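Local coordinates for XAC2610 protein (Xanthomonas axonopodis pv. citri, PDB 4QTQ) that probably serves as an immunity protein that inhibits a peptidoglycan hydrolase connected with bacterial killing by the type IV secretion system, and binds a calcium ion, at residues Thr38-Gly43 with Ser111-Asn116; Pro120-Tyr125 with Asn148-Val153; Phe171-Leu176 with Val182-Leu187. All coordinates share one frame; numbering follows the deposited sequence.

Contact 1 of 3, residues Thr38-Gly43 with Ser111-Asn116; sequences TEDSPG and SGKEGN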
ATOM      1  N   THR A  38     -18.589 -11.080   1.639  1.00 45.30           N
ATOM      2  CA  THR A  38     -18.647 -12.180   2.599  1.00 46.02           C
ATOM      3  C   THR A  38     -17.671 -11.893   3.724  1.00 44.12           C
ATOM      4  O   THR A  38     -16.616 -11.293   3.502  1.00 40.48           O
ATOM      5  CB  THR A  38     -18.274 -13.516   1.945  1.00 46.20           C
ATOM      6  OG1 THR A  38     -16.971 -13.399   1.365  1.00 49.39           O
ATOM      7  CG2 THR A  38     -19.284 -13.900   0.869  1.00 47.12           C
ATOM      8  N   GLU A  39     -18.009 -12.324   4.933  1.00 44.52           N
ATOM      9  CA  GLU A  39     -17.147 -12.025   6.059  1.00 44.50           C
ATOM     10  C   GLU A  39     -15.931 -12.937   6.054  1.00 44.44           C
ATOM     11  O   GLU A  39     -16.058 -14.153   6.017  1.00 45.85           O
ATOM     12  CB  GLU A  39     -17.880 -12.132   7.380  1.00 47.00           C
ATOM     13  CG  GLU A  39     -17.005 -11.662   8.523  1.00 47.53           C
ATOM     14  CD  GLU A  39     -17.779 -11.317   9.763  1.00 48.35           C
ATOM     15  OE1 GLU A  39     -17.157 -11.307  10.832  1.00 48.56           O
ATOM     16  OE2 GLU A  39     -18.990 -11.055   9.667  1.00 51.32           O
ATOM     17  N   ASP A  40     -14.750 -12.327   6.089  1.00 42.27           N
ATOM     18  CA  ASP A  40     -13.501 -13.053   6.010  1.00 42.54           C
ATOM     19  C   ASP A  40     -12.919 -13.350   7.397  1.00 41.43           C
ATOM     20  O   ASP A  40     -12.303 -14.401   7.609  1.00 40.50           O
ATOM     21  CB  ASP A  40     -12.506 -12.236   5.194  1.00 44.28           C
ATOM     22  CG  ASP A  40     -11.467 -13.093   4.523  1.00 45.27           C
ATOM     23  OD1 ASP A  40     -11.848 -13.917   3.651  1.00 47.86           O
ATOM     24  OD2 ASP A  40     -10.281 -12.930   4.855  1.00 44.82           O
ATOM     25  N   SER A  41     -13.087 -12.401   8.311  1.00 38.57           N
ATOM     26  CA  SER A  41     -12.658 -12.541   9.691  1.00 39.35           C
ATOM     27  C   SER A  41     -13.388 -11.443  10.465  1.00 39.75           C
ATOM     28  O   SER A  41     -14.045 -10.591   9.836  1.00 40.94           O
ATOM     29  CB  SER A  41     -11.133 -12.413   9.799  1.00 40.86           C
ATOM     30  OG  SER A  41     -10.695 -11.175   9.272  1.00 43.18           O
ATOM     31  N   PRO A  42     -13.316 -11.461  11.813  1.00 38.96           N
ATOM     32  CA  PRO A  42     -14.051 -10.462  12.582  1.00 39.57           C
ATOM     33  C   PRO A  42     -13.843  -9.008  12.116  1.00 40.05           C
ATOM     34  O   PRO A  42     -12.705  -8.519  12.017  1.00 41.85           O
ATOM     35  CB  PRO A  42     -13.536 -10.670  14.016  1.00 40.48           C
ATOM     36  CG  PRO A  42     -13.171 -12.115  14.060  1.00 40.59           C
ATOM     37  CD  PRO A  42     -12.645 -12.442  12.694  1.00 39.24           C
ATOM     38  N   GLY A  43     -14.949  -8.340  11.812  1.00 40.47           N
ATOM     39  CA  GLY A  43     -14.923  -6.951  11.374  1.00 40.93           C
ATOM     40  C   GLY A  43     -14.495  -6.726   9.927  1.00 41.15           C
ATOM     41  O   GLY A  43     -14.420  -5.585   9.503  1.00 41.08           O
ATOM     42  N   SER A 111      -6.478  -4.842  -1.439  1.00 31.24           N
ATOM     43  CA  SER A 111      -7.197  -5.570  -2.490  1.00 31.34           C
ATOM     44  C   SER A 111      -6.957  -7.084  -2.521  1.00 33.04           C
ATOM     45  O   SER A 111      -7.660  -7.793  -3.228  1.00 33.50           O
ATOM     46  CB  SER A 111      -6.825  -5.008  -3.858  1.00 31.53           C
ATOM     47  OG  SER A 111      -5.430  -5.130  -4.091  1.00 30.98           O
ATOM     48  N   GLY A 112      -5.974  -7.586  -1.784  1.00 33.43           N
ATOM     49  CA  GLY A 112      -5.655  -9.012  -1.864  1.00 34.39           C
ATOM     50  C   GLY A 112      -4.974  -9.495  -0.617  1.00 35.00           C
ATOM     51  O   GLY A 112      -4.818  -8.736   0.345  1.00 34.44           O
ATOM     52  N   LYS A 113      -4.560 -10.754  -0.642  1.00 36.16           N
ATOM     53  CA  LYS A 113      -3.789 -11.331   0.440  1.00 38.93           C
ATOM     54  C   LYS A 113      -2.587 -12.097  -0.118  1.00 39.29           C
ATOM     55  O   LYS A 113      -2.344 -13.237   0.235  1.00 39.38           O
ATOM     56  CB  LYS A 113      -4.689 -12.213   1.325  1.00 41.46           C
ATOM     57  CG  LYS A 113      -5.704 -11.387   2.110  1.00 42.39           C
ATOM     58  CD  LYS A 113      -6.341 -12.152   3.254  1.00 45.35           C
ATOM     59  CE  LYS A 113      -7.046 -13.387   2.741  1.00 47.59           C
ATOM     60  NZ  LYS A 113      -8.100 -13.798   3.700  1.00 50.05           N
ATOM     61  N   GLU A 114      -1.838 -11.424  -0.986  1.00 39.64           N
ATOM     62  CA  GLU A 114      -0.624 -11.966  -1.596  1.00 40.11           C
ATOM     63  C   GLU A 114       0.635 -11.444  -0.876  1.00 39.12           C
ATOM     64  O   GLU A 114       1.746 -11.579  -1.376  1.00 38.61           O
ATOM     65  CB  GLU A 114      -0.568 -11.568  -3.074  1.00 40.99           C
ATOM     66  CG  GLU A 114      -1.770 -11.968  -3.931  1.00 41.99           C
ATOM     67  CD  GLU A 114      -1.577 -11.585  -5.396  1.00 43.77           C
ATOM     68  OE1 GLU A 114      -1.451 -10.381  -5.717  1.00 45.27           O
ATOM     69  OE2 GLU A 114      -1.531 -12.483  -6.250  1.00 47.30           O
ATOM     70  N   GLY A 115       0.456 -10.827   0.282  1.00 38.09           N
ATOM     71  CA  GLY A 115       1.579 -10.450   1.105  1.00 39.93           C
ATOM     72  C   GLY A 115       2.222 -11.696   1.672  1.00 42.26           C
ATOM     73  O   GLY A 115       1.690 -12.816   1.535  1.00 40.76           O
ATOM     74  N   ASN A 116       3.361 -11.496   2.318  1.00 44.95           N
ATOM     75  CA  ASN A 116       4.091 -12.585   2.962  1.00 48.91           C
ATOM     76  C   ASN A 116       3.183 -13.392   3.887  1.00 48.84           C
ATOM     77  O   ASN A 116       2.436 -12.829   4.678  1.00 48.61           O
ATOM     78  CB  ASN A 116       5.282 -12.032   3.751  1.00 51.87           C
ATOM     79  CG  ASN A 116       6.391 -13.060   3.951  1.00 53.83           C
ATOM     80  OD1 ASN A 116       6.399 -14.132   3.337  1.00 53.87           O
ATOM     81  ND2 ASN A 116       7.338 -12.728   4.815  1.00 54.63           N
TER
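Lys-113 NZ reaches across to Asp-40 OD2 at 2.6 Å, and this salt bridge is the whole of the direct contact between 38-43 and 111-116. It joins two separate sheets at the surface: the first strand and turn of the hairpin made by strands 38-41 and 44-47, and the end of strand 106-112, the strand whose first residue, Asp-106, is the last of the calcium ligands. The two backbones stay well apart, with Asp-40 CA 11.3 Å from Lys-113 CA, and the side chains come at each other from opposite directions to close the gap. Lys-113 supplies most of the length. Its chain is bent only at chi3 (-59°), between otherwise extended bonds, and the ammonium arrives on the syn lone pair of OD2, the side that faces the other carboxylate oxygen. On the far side Asp-40 turns CG anti to the backbone N (chi1 -153°), setting the carboxylate out toward the lysine.

Each strand carries a classic beta bulge here. Asp-40 and Ser-41 together face Ile-44, while Ser-111 and Gly-112 together face Ser-121, so both charged residues sit at or directly after an irregularity in their strands. Tyr-71 of strand 70-73 touches both Asp-40 and Lys-113 and gives the pair an aromatic neighbour. Since Lys-113 is exposed and Asp-40 partly so, solvent probably weakens the attraction, and both residues also meet a neighbouring molecule in the crystal. The grip is one-sided: NZ stays 3.8 Å from Asp-40 OD1, leaving OD2 as the oxygen that takes the bond.

Contact 2 of 3, residues Pro120-Tyr125 with Asn148-Val153; sequences PSYSVY and NGLFSV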
ATOM      1  N   PRO A 120      -1.876  -8.931   3.968  1.00 39.24           N
ATOM      2  CA  PRO A 120      -2.468  -8.026   2.983  1.00 38.95           C
ATOM      3  C   PRO A 120      -1.524  -7.615   1.849  1.00 36.38           C
ATOM      4  O   PRO A 120      -0.334  -7.375   2.065  1.00 38.06           O
ATOM      5  CB  PRO A 120      -2.871  -6.800   3.813  1.00 39.96           C
ATOM      6  CG  PRO A 120      -2.149  -6.941   5.115  1.00 42.64           C
ATOM      7  CD  PRO A 120      -1.983  -8.410   5.338  1.00 41.52           C
ATOM      8  N   SER A 121      -2.078  -7.560   0.645  1.00 35.05           N
ATOM      9  CA  SER A 121      -1.428  -6.937  -0.498  1.00 34.32           C
ATOM     10  C   SER A 121      -2.357  -5.874  -1.038  1.00 32.57           C
ATOM     11  O   SER A 121      -3.574  -5.919  -0.815  1.00 32.24           O
ATOM     12  CB  SER A 121      -1.139  -7.967  -1.579  1.00 35.40           C
ATOM     13  OG  SER A 121      -2.335  -8.595  -1.987  1.00 34.19           O
ATOM     14  N   TYR A 122      -1.773  -4.932  -1.766  1.00 31.91           N
ATOM     15  CA  TYR A 122      -2.422  -3.671  -2.100  1.00 31.01           C
ATOM     16  C   TYR A 122      -2.363  -3.299  -3.572  1.00 31.04           C
ATOM     17  O   TYR A 122      -1.421  -3.662  -4.293  1.00 30.88           O
ATOM     18  CB  TYR A 122      -1.763  -2.539  -1.295  1.00 31.73           C
ATOM     19  CG  TYR A 122      -1.842  -2.758   0.206  1.00 32.72           C
ATOM     20  CD1 TYR A 122      -0.899  -3.547   0.858  1.00 33.06           C
ATOM     21  CD2 TYR A 122      -2.877  -2.212   0.959  1.00 32.53           C
ATOM     22  CE1 TYR A 122      -0.970  -3.766   2.223  1.00 34.35           C
ATOM     23  CE2 TYR A 122      -2.954  -2.425   2.327  1.00 33.32           C
ATOM     24  CZ  TYR A 122      -2.005  -3.210   2.953  1.00 34.21           C
ATOM     25  OH  TYR A 122      -2.070  -3.434   4.313  1.00 35.27           O
ATOM     26  N   SER A 123      -3.376  -2.535  -3.984  1.00 30.60           N
ATOM     27  CA  SER A 123      -3.428  -1.901  -5.271  1.00 30.46           C
ATOM     28  C   SER A 123      -3.100  -0.442  -5.016  1.00 30.84           C
ATOM     29  O   SER A 123      -3.729   0.199  -4.172  1.00 30.09           O
ATOM     30  CB  SER A 123      -4.821  -2.038  -5.908  1.00 30.40           C
ATOM     31  OG  SER A 123      -5.149  -3.398  -6.200  1.00 30.90           O
ATOM     32  N   VAL A 124      -2.106   0.064  -5.745  1.00 31.49           N
ATOM     33  CA  VAL A 124      -1.642   1.442  -5.616  1.00 32.84           C
ATOM     34  C   VAL A 124      -2.039   2.233  -6.864  1.00 32.82           C
ATOM     35  O   VAL A 124      -1.815   1.783  -7.993  1.00 32.27           O
ATOM     36  CB  VAL A 124      -0.115   1.477  -5.387  1.00 33.21           C
ATOM     37  CG1 VAL A 124       0.402   2.901  -5.311  1.00 34.33           C
ATOM     38  CG2 VAL A 124       0.230   0.720  -4.117  1.00 33.97           C
ATOM     39  N   TYR A 125      -2.644   3.401  -6.640  1.00 33.01           N
ATOM     40  CA  TYR A 125      -3.051   4.324  -7.703  1.00 32.33           C
ATOM     41  C   TYR A 125      -2.444   5.718  -7.477  1.00 32.58           C
ATOM     42  O   TYR A 125      -2.726   6.375  -6.458  1.00 31.68           O
ATOM     43  CB  TYR A 125      -4.579   4.461  -7.765  1.00 33.11           C
ATOM     44  CG  TYR A 125      -5.348   3.149  -7.797  1.00 33.15           C
ATOM     45  CD1 TYR A 125      -5.499   2.388  -6.647  1.00 33.96           C
ATOM     46  CD2 TYR A 125      -5.926   2.679  -8.970  1.00 34.15           C
ATOM     47  CE1 TYR A 125      -6.188   1.188  -6.658  1.00 34.25           C
ATOM     48  CE2 TYR A 125      -6.623   1.472  -9.001  1.00 34.23           C
ATOM     49  CZ  TYR A 125      -6.743   0.730  -7.834  1.00 34.43           C
ATOM     50  OH  TYR A 125      -7.433  -0.445  -7.806  1.00 33.91           O
ATOM     51  N   ASN A 148       5.991  -7.973   4.003  1.00 41.74           N
ATOM     52  CA  ASN A 148       5.404  -8.097   5.331  1.00 44.47           C
ATOM     53  C   ASN A 148       4.337  -7.058   5.606  1.00 45.15           C
ATOM     54  O   ASN A 148       3.696  -7.101   6.649  1.00 50.02           O
ATOM     55  CB  ASN A 148       6.483  -8.061   6.407  1.00 45.86           C
ATOM     56  CG  ASN A 148       7.392  -9.257   6.329  1.00 46.92           C
ATOM     57  OD1 ASN A 148       6.979 -10.328   5.879  1.00 46.77           O
ATOM     58  ND2 ASN A 148       8.640  -9.082   6.735  1.00 49.26           N
ATOM     59  N   GLY A 149       4.146  -6.140   4.668  1.00 41.15           N
ATOM     60  CA  GLY A 149       3.077  -5.167   4.746  1.00 41.04           C
ATOM     61  C   GLY A 149       3.391  -4.008   3.830  1.00 38.97           C
ATOM     62  O   GLY A 149       4.430  -3.996   3.167  1.00 35.93           O
ATOM     63  N   LEU A 150       2.495  -3.029   3.804  1.00 38.33           N
ATOM     64  CA  LEU A 150       2.674  -1.847   2.985  1.00 36.93           C
ATOM     65  C   LEU A 150       4.019  -1.173   3.265  1.00 37.74           C
ATOM     66  O   LEU A 150       4.462  -1.082   4.410  1.00 39.82           O
ATOM     67  CB  LEU A 150       1.535  -0.856   3.224  1.00 38.04           C
ATOM     68  CG  LEU A 150       1.437   0.374   2.313  1.00 36.95           C
ATOM     69  CD1 LEU A 150       1.384  -0.034   0.849  1.00 36.61           C
ATOM     70  CD2 LEU A 150       0.194   1.170   2.669  1.00 38.94           C
ATOM     71  N   PHE A 151       4.664  -0.740   2.189  1.00 37.49           N
ATOM     72  CA  PHE A 151       5.928  -0.012   2.247  1.00 37.25           C
ATOM     73  C   PHE A 151       5.820   1.323   2.987  1.00 39.04           C
ATOM     74  O   PHE A 151       4.723   1.843   3.201  1.00 38.34           O
ATOM     75  CB  PHE A 151       6.487   0.209   0.822  1.00 36.98           C
ATOM     76  CG  PHE A 151       5.474   0.712  -0.171  1.00 37.16           C
ATOM     77  CD1 PHE A 151       5.090   2.043  -0.183  1.00 39.09           C
ATOM     78  CD2 PHE A 151       4.894  -0.158  -1.093  1.00 37.69           C
ATOM     79  CE1 PHE A 151       4.156   2.508  -1.103  1.00 39.89           C
ATOM     80  CE2 PHE A 151       3.959   0.296  -2.005  1.00 37.53           C
ATOM     81  CZ  PHE A 151       3.592   1.633  -2.016  1.00 38.34           C
ATOM     82  N   SER A 152       6.976   1.847   3.395  1.00 39.87           N
ATOM     83  CA  SER A 152       7.076   3.173   4.016  1.00 41.99           C
ATOM     84  C   SER A 152       7.708   4.109   3.000  1.00 41.12           C
ATOM     85  O   SER A 152       8.501   3.671   2.181  1.00 38.82           O
ATOM     86  CB  SER A 152       7.951   3.117   5.263  1.00 44.83           C
ATOM     87  OG  SER A 152       7.646   1.968   6.043  1.00 50.27           O
ATOM     88  N   VAL A 153       7.370   5.391   3.057  1.00 42.66           N
ATOM     89  CA  VAL A 153       7.934   6.363   2.128  1.00 43.98           C
ATOM     90  C   VAL A 153       8.793   7.375   2.887  1.00 47.57           C
ATOM     91  O   VAL A 153       8.398   7.868   3.947  1.00 47.89           O
ATOM     92  CB  VAL A 153       6.834   7.095   1.323  1.00 43.85           C
ATOM     93  CG1 VAL A 153       7.464   8.071   0.336  1.00 44.23           C
ATOM     94  CG2 VAL A 153       5.958   6.098   0.576  1.00 42.24           C
TER
HETATM   95  O   HOH W   1       0.233  -3.748   5.637  1.00 37.61           O
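Leu-150 and Tyr-122 carry this buried contact, with Val-124 next in burial. Leu-150 lies over one face of the tyrosine ring, its side chain crossing that of Tyr-122 at about a right angle: CB sits 4.0 Å from Tyr-122 CE1, and CD1 hangs above the same face, displaced toward the rim. With CG anti to the backbone N (chi1 -172°) and chi2 at 55°, CD1 comes between two rings. On its other side CD1 stands 3.8 Å above the plane of the Phe-151 ring, over the centre, so the methyl is sandwiched between the two aromatics.

Phe-151 turns its CZ edge to Val-124, whose CG2 comes within 4.1 Å near the ring plane. Behind this pair stands helix 138-143, with Leu-140 touching Val-124 and Ile-143 touching Phe-151. Polar groups are tied in through one water. It lies 2.7 Å from Tyr-122 OH and accepts the backbone N-H of Leu-150 at 3.0 Å, giving the tyrosine hydroxyl and the loop backbone a common partner at the margin of the apolar patch.

The side chain of Val-124 is about 9 Å from the calcium ion. Aliphatic and aromatic groups from strand 121-128 meet the loop leading into strand 152-154, the first strand of the next sheet, an apolar seam consistent with adjacent blades packing in a beta-propeller fragment.

Contact 3 of 3, residues Phe171-Leu176 with Val182-Leu187; sequences FDTYEL and VLIERL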
ATOM      1  N   PHE A 171      15.496  -6.630   3.297  1.00 40.99           N
ATOM      2  CA  PHE A 171      15.171  -5.219   3.425  1.00 41.88           C
ATOM      3  C   PHE A 171      15.422  -4.567   2.077  1.00 40.30           C
ATOM      4  O   PHE A 171      16.557  -4.455   1.642  1.00 38.86           O
ATOM      5  CB  PHE A 171      16.012  -4.550   4.517  1.00 43.78           C
ATOM      6  CG  PHE A 171      15.885  -5.201   5.869  1.00 47.12           C
ATOM      7  CD1 PHE A 171      14.848  -4.866   6.719  1.00 49.10           C
ATOM      8  CD2 PHE A 171      16.811  -6.151   6.292  1.00 47.32           C
ATOM      9  CE1 PHE A 171      14.728  -5.470   7.962  1.00 51.22           C
ATOM     10  CE2 PHE A 171      16.694  -6.750   7.528  1.00 48.76           C
ATOM     11  CZ  PHE A 171      15.655  -6.409   8.367  1.00 49.78           C
ATOM     12  N   ASP A 172      14.341  -4.165   1.421  1.00 41.24           N
ATOM     13  CA  ASP A 172      14.393  -3.598   0.074  1.00 41.40           C
ATOM     14  C   ASP A 172      14.235  -2.090   0.100  1.00 41.02           C
ATOM     15  O   ASP A 172      13.435  -1.554   0.865  1.00 42.51           O
ATOM     16  CB  ASP A 172      13.293  -4.210  -0.796  1.00 40.12           C
ATOM     17  CG  ASP A 172      13.640  -5.590  -1.273  1.00 41.43           C
ATOM     18  OD1 ASP A 172      14.817  -5.973  -1.205  1.00 42.18           O
ATOM     19  OD2 ASP A 172      12.744  -6.305  -1.745  1.00 45.21           O
ATOM     20  N   THR A 173      15.010  -1.417  -0.742  1.00 39.47           N
ATOM     21  CA  THR A 173      14.885   0.017  -0.932  1.00 39.18           C
ATOM     22  C   THR A 173      14.672   0.269  -2.426  1.00 38.65           C
ATOM     23  O   THR A 173      15.424  -0.242  -3.275  1.00 36.89           O
ATOM     24  CB  THR A 173      16.114   0.788  -0.399  1.00 40.61           C
ATOM     25  OG1 THR A 173      16.212   0.614   1.026  1.00 43.48           O
ATOM     26  CG2 THR A 173      16.010   2.280  -0.716  1.00 41.00           C
ATOM     27  N   TYR A 174      13.615   1.024  -2.721  1.00 36.91           N
ATOM     28  CA  TYR A 174      13.246   1.392  -4.077  1.00 37.71           C
ATOM     29  C   TYR A 174      13.386   2.891  -4.191  1.00 38.57           C
ATOM     30  O   TYR A 174      13.065   3.624  -3.246  1.00 37.30           O
ATOM     31  CB  TYR A 174      11.785   1.027  -4.377  1.00 38.53           C
ATOM     32  CG  TYR A 174      11.518  -0.452  -4.412  1.00 37.98           C
ATOM     33  CD1 TYR A 174      11.355  -1.181  -3.232  1.00 38.66           C
ATOM     34  CD2 TYR A 174      11.433  -1.124  -5.626  1.00 37.90           C
ATOM     35  CE1 TYR A 174      11.115  -2.550  -3.265  1.00 38.59           C
ATOM     36  CE2 TYR A 174      11.184  -2.481  -5.675  1.00 38.54           C
ATOM     37  CZ  TYR A 174      11.035  -3.191  -4.499  1.00 38.53           C
ATOM     38  OH  TYR A 174      10.809  -4.536  -4.567  1.00 39.07           O
ATOM     39  N   GLU A 175      13.862   3.349  -5.347  1.00 39.16           N
ATOM     40  CA  GLU A 175      13.820   4.775  -5.672  1.00 40.66           C
ATOM     41  C   GLU A 175      12.648   4.955  -6.609  1.00 42.93           C
ATOM     42  O   GLU A 175      12.478   4.174  -7.556  1.00 41.78           O
ATOM     43  CB  GLU A 175      15.115   5.231  -6.332  1.00 39.48           C
ATOM     44  CG  GLU A 175      15.147   6.714  -6.668  1.00 40.72           C
ATOM     45  CD  GLU A 175      16.497   7.182  -7.173  1.00 41.22           C
ATOM     46  OE1 GLU A 175      17.378   6.343  -7.420  1.00 40.78           O
ATOM     47  OE2 GLU A 175      16.682   8.403  -7.339  1.00 44.51           O
ATOM     48  N   LEU A 176      11.833   5.969  -6.340  1.00 44.63           N
ATOM     49  CA  LEU A 176      10.693   6.262  -7.182  1.00 48.88           C
ATOM     50  C   LEU A 176      10.995   7.511  -7.981  1.00 54.25           C
ATOM     51  O   LEU A 176      11.202   8.577  -7.402  1.00 55.18           O
ATOM     52  CB  LEU A 176       9.432   6.478  -6.353  1.00 52.83           C
ATOM     53  CG  LEU A 176       8.164   6.691  -7.203  1.00 56.44           C
ATOM     54  CD1 LEU A 176       7.602   5.371  -7.722  1.00 57.85           C
ATOM     55  CD2 LEU A 176       7.118   7.422  -6.396  1.00 58.25           C
ATOM     56  N   VAL A 182      11.902   1.612  -8.746  1.00 38.33           N
ATOM     57  CA  VAL A 182      13.008   0.726  -9.132  1.00 40.15           C
ATOM     58  C   VAL A 182      13.823   0.299  -7.916  1.00 37.72           C
ATOM     59  O   VAL A 182      14.259   1.138  -7.130  1.00 36.65           O
ATOM     60  CB  VAL A 182      13.944   1.406 -10.156  1.00 41.69           C
ATOM     61  CG1 VAL A 182      15.246   0.623 -10.312  1.00 44.53           C
ATOM     62  CG2 VAL A 182      13.232   1.541 -11.489  1.00 42.54           C
ATOM     63  N   LEU A 183      14.050  -1.006  -7.780  1.00 37.90           N
ATOM     64  CA  LEU A 183      14.846  -1.526  -6.676  1.00 36.11           C
ATOM     65  C   LEU A 183      16.284  -1.061  -6.822  1.00 37.86           C
ATOM     66  O   LEU A 183      16.898  -1.270  -7.871  1.00 39.07           O
ATOM     67  CB  LEU A 183      14.803  -3.057  -6.636  1.00 37.23           C
ATOM     68  CG  LEU A 183      15.561  -3.712  -5.462  1.00 37.55           C
ATOM     69  CD1 LEU A 183      14.804  -3.489  -4.163  1.00 35.41           C
ATOM     70  CD2 LEU A 183      15.763  -5.193  -5.711  1.00 41.02           C
ATOM     71  N   ILE A 184      16.826  -0.453  -5.770  1.00 39.53           N
ATOM     72  CA  ILE A 184      18.222   0.002  -5.785  1.00 40.94           C
ATOM     73  C   ILE A 184      19.107  -0.696  -4.751  1.00 42.86           C
ATOM     74  O   ILE A 184      20.322  -0.573  -4.804  1.00 43.94           O
ATOM     75  CB  ILE A 184      18.340   1.524  -5.586  1.00 42.25           C
ATOM     76  CG1 ILE A 184      17.730   1.960  -4.247  1.00 42.95           C
ATOM     77  CG2 ILE A 184      17.690   2.268  -6.748  1.00 41.99           C
ATOM     78  CD1 ILE A 184      18.243   3.307  -3.793  1.00 45.15           C
ATOM     79  N   GLU A 185      18.501  -1.420  -3.816  1.00 43.87           N
ATOM     80  CA  GLU A 185      19.243  -2.069  -2.751  1.00 46.00           C
ATOM     81  C   GLU A 185      18.413  -3.172  -2.123  1.00 45.55           C
ATOM     82  O   GLU A 185      17.245  -2.970  -1.780  1.00 43.25           O
ATOM     83  CB  GLU A 185      19.631  -1.062  -1.669  1.00 48.83           C
ATOM     84  CG  GLU A 185      20.581  -1.625  -0.626  1.00 51.19           C
ATOM     85  CD  GLU A 185      20.735  -0.704   0.557  1.00 54.78           C
ATOM     86  OE1 GLU A 185      19.957  -0.843   1.517  1.00 57.78           O
ATOM     87  OE2 GLU A 185      21.634   0.155   0.524  1.00 59.36           O
ATOM     88  N   ARG A 186      19.031  -4.339  -1.982  1.00 46.35           N
ATOM     89  CA  ARG A 186      18.433  -5.452  -1.264  1.00 45.99           C
ATOM     90  C   ARG A 186      19.448  -5.952  -0.232  1.00 46.81           C
ATOM     91  O   ARG A 186      20.551  -6.382  -0.601  1.00 45.42           O
ATOM     92  CB  ARG A 186      18.045  -6.579  -2.225  1.00 48.32           C
ATOM     93  CG  ARG A 186      17.348  -7.735  -1.522  1.00 50.79           C
ATOM     94  CD  ARG A 186      17.191  -8.988  -2.357  1.00 55.40           C
ATOM     95  NE  ARG A 186      16.554  -8.790  -3.655  1.00 61.75           N
ATOM     96  CZ  ARG A 186      15.257  -8.558  -3.857  1.00 64.97           C
ATOM     97  NH1 ARG A 186      14.410  -8.430  -2.843  1.00 65.48           N
ATOM     98  NH2 ARG A 186      14.808  -8.419  -5.097  1.00 68.59           N
ATOM     99  N   LEU A 187      19.065  -5.876   1.046  1.00 46.07           N
ATOM    100  CA  LEU A 187      19.881  -6.348   2.158  1.00 48.87           C
ATOM    101  C   LEU A 187      19.271  -7.644   2.687  1.00 46.34           C
ATOM    102  O   LEU A 187      18.146  -7.638   3.166  1.00 44.02           O
ATOM    103  CB  LEU A 187      19.927  -5.319   3.303  1.00 51.87           C
ATOM    104  CG  LEU A 187      20.401  -3.887   3.044  1.00 55.34           C
ATOM    105  CD1 LEU A 187      20.608  -3.157   4.372  1.00 59.77           C
ATOM    106  CD2 LEU A 187      21.681  -3.838   2.217  0.60 57.13           C
TER
HETATM  107  O   HOH W   2      17.599  -1.841   1.523  1.00 40.01           O
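This is the pairing of two neighbouring strands in a beta hairpin, 168-176 with 181-190, in the middle of the C-terminal antiparallel sheet. Backbone bonds run along it from Phe-171, which exchanges N-H and C=O with Leu-187, to Glu-175, which does the same with Val-182. Between them the register slips by one residue. Ile-184 and Glu-185 both face Thr-173 in a classic beta bulge, and Thr-173 O takes two N-H groups: that of Ile-184 at 2.9 Å, nearly straight, and that of Glu-185 in a weak bond of 3.3 Å.

On one face of the sheet, Leu-183 lays CD1 over the Tyr-174 ring, 3.9 Å from its centroid and 15° off the normal, a CH-pi contact. The same methyl touches Asp-172 CG. Asp-172 lies alongside Arg-186, pointing the same way, and its OD2 forms a salt bridge to Arg-186 NH1 at 2.9 Å. A bend at chi3 (-53°) folds the arginine back to the carboxylate, with the two planar groups 69° apart. Beyond it, Glu-202 of strand 198-205 also touches Arg-186.

The opposite face carries Thr-173 beside Glu-185, bridged by a water. The water accepts from Thr-173 OG1 and donates to Glu-185 OE1 (2.6 Å) and Phe-171 O. The arginine charge would be expected to keep the buried carboxylate of Asp-172 ionised, against the apolar cover of Leu-183, which by itself would work the other way, while on the other face the water settles the direction of the threonine hydroxyl.

The three contacts follow one another along the chain. Contact 1 and contact 2 have centres about 14 Å apart and touch directly: Asn-116 ND2 lies 2.6 Å from Asn-148 OD1, and Ser-111 OG lies 2.7 Å from Ser-123 OG, both probable hydrogen bonds; the serines sit on neighbouring strands of one sheet. Contact 3 is also about 14 Å from contact 2 centre to centre, but the nearest atoms stay about 6 Å apart; strand 152-154 belongs to its sheet, and Ile-143 touches both Phe-151 and Tyr-174. Contacts 1 and 3, about 27 Å apart between centres, lie on opposite sides of the chain's centre. The calcium site, Asp-98 to Asp-106, ends on the first residue of strand 106-112, which leads to contact 1.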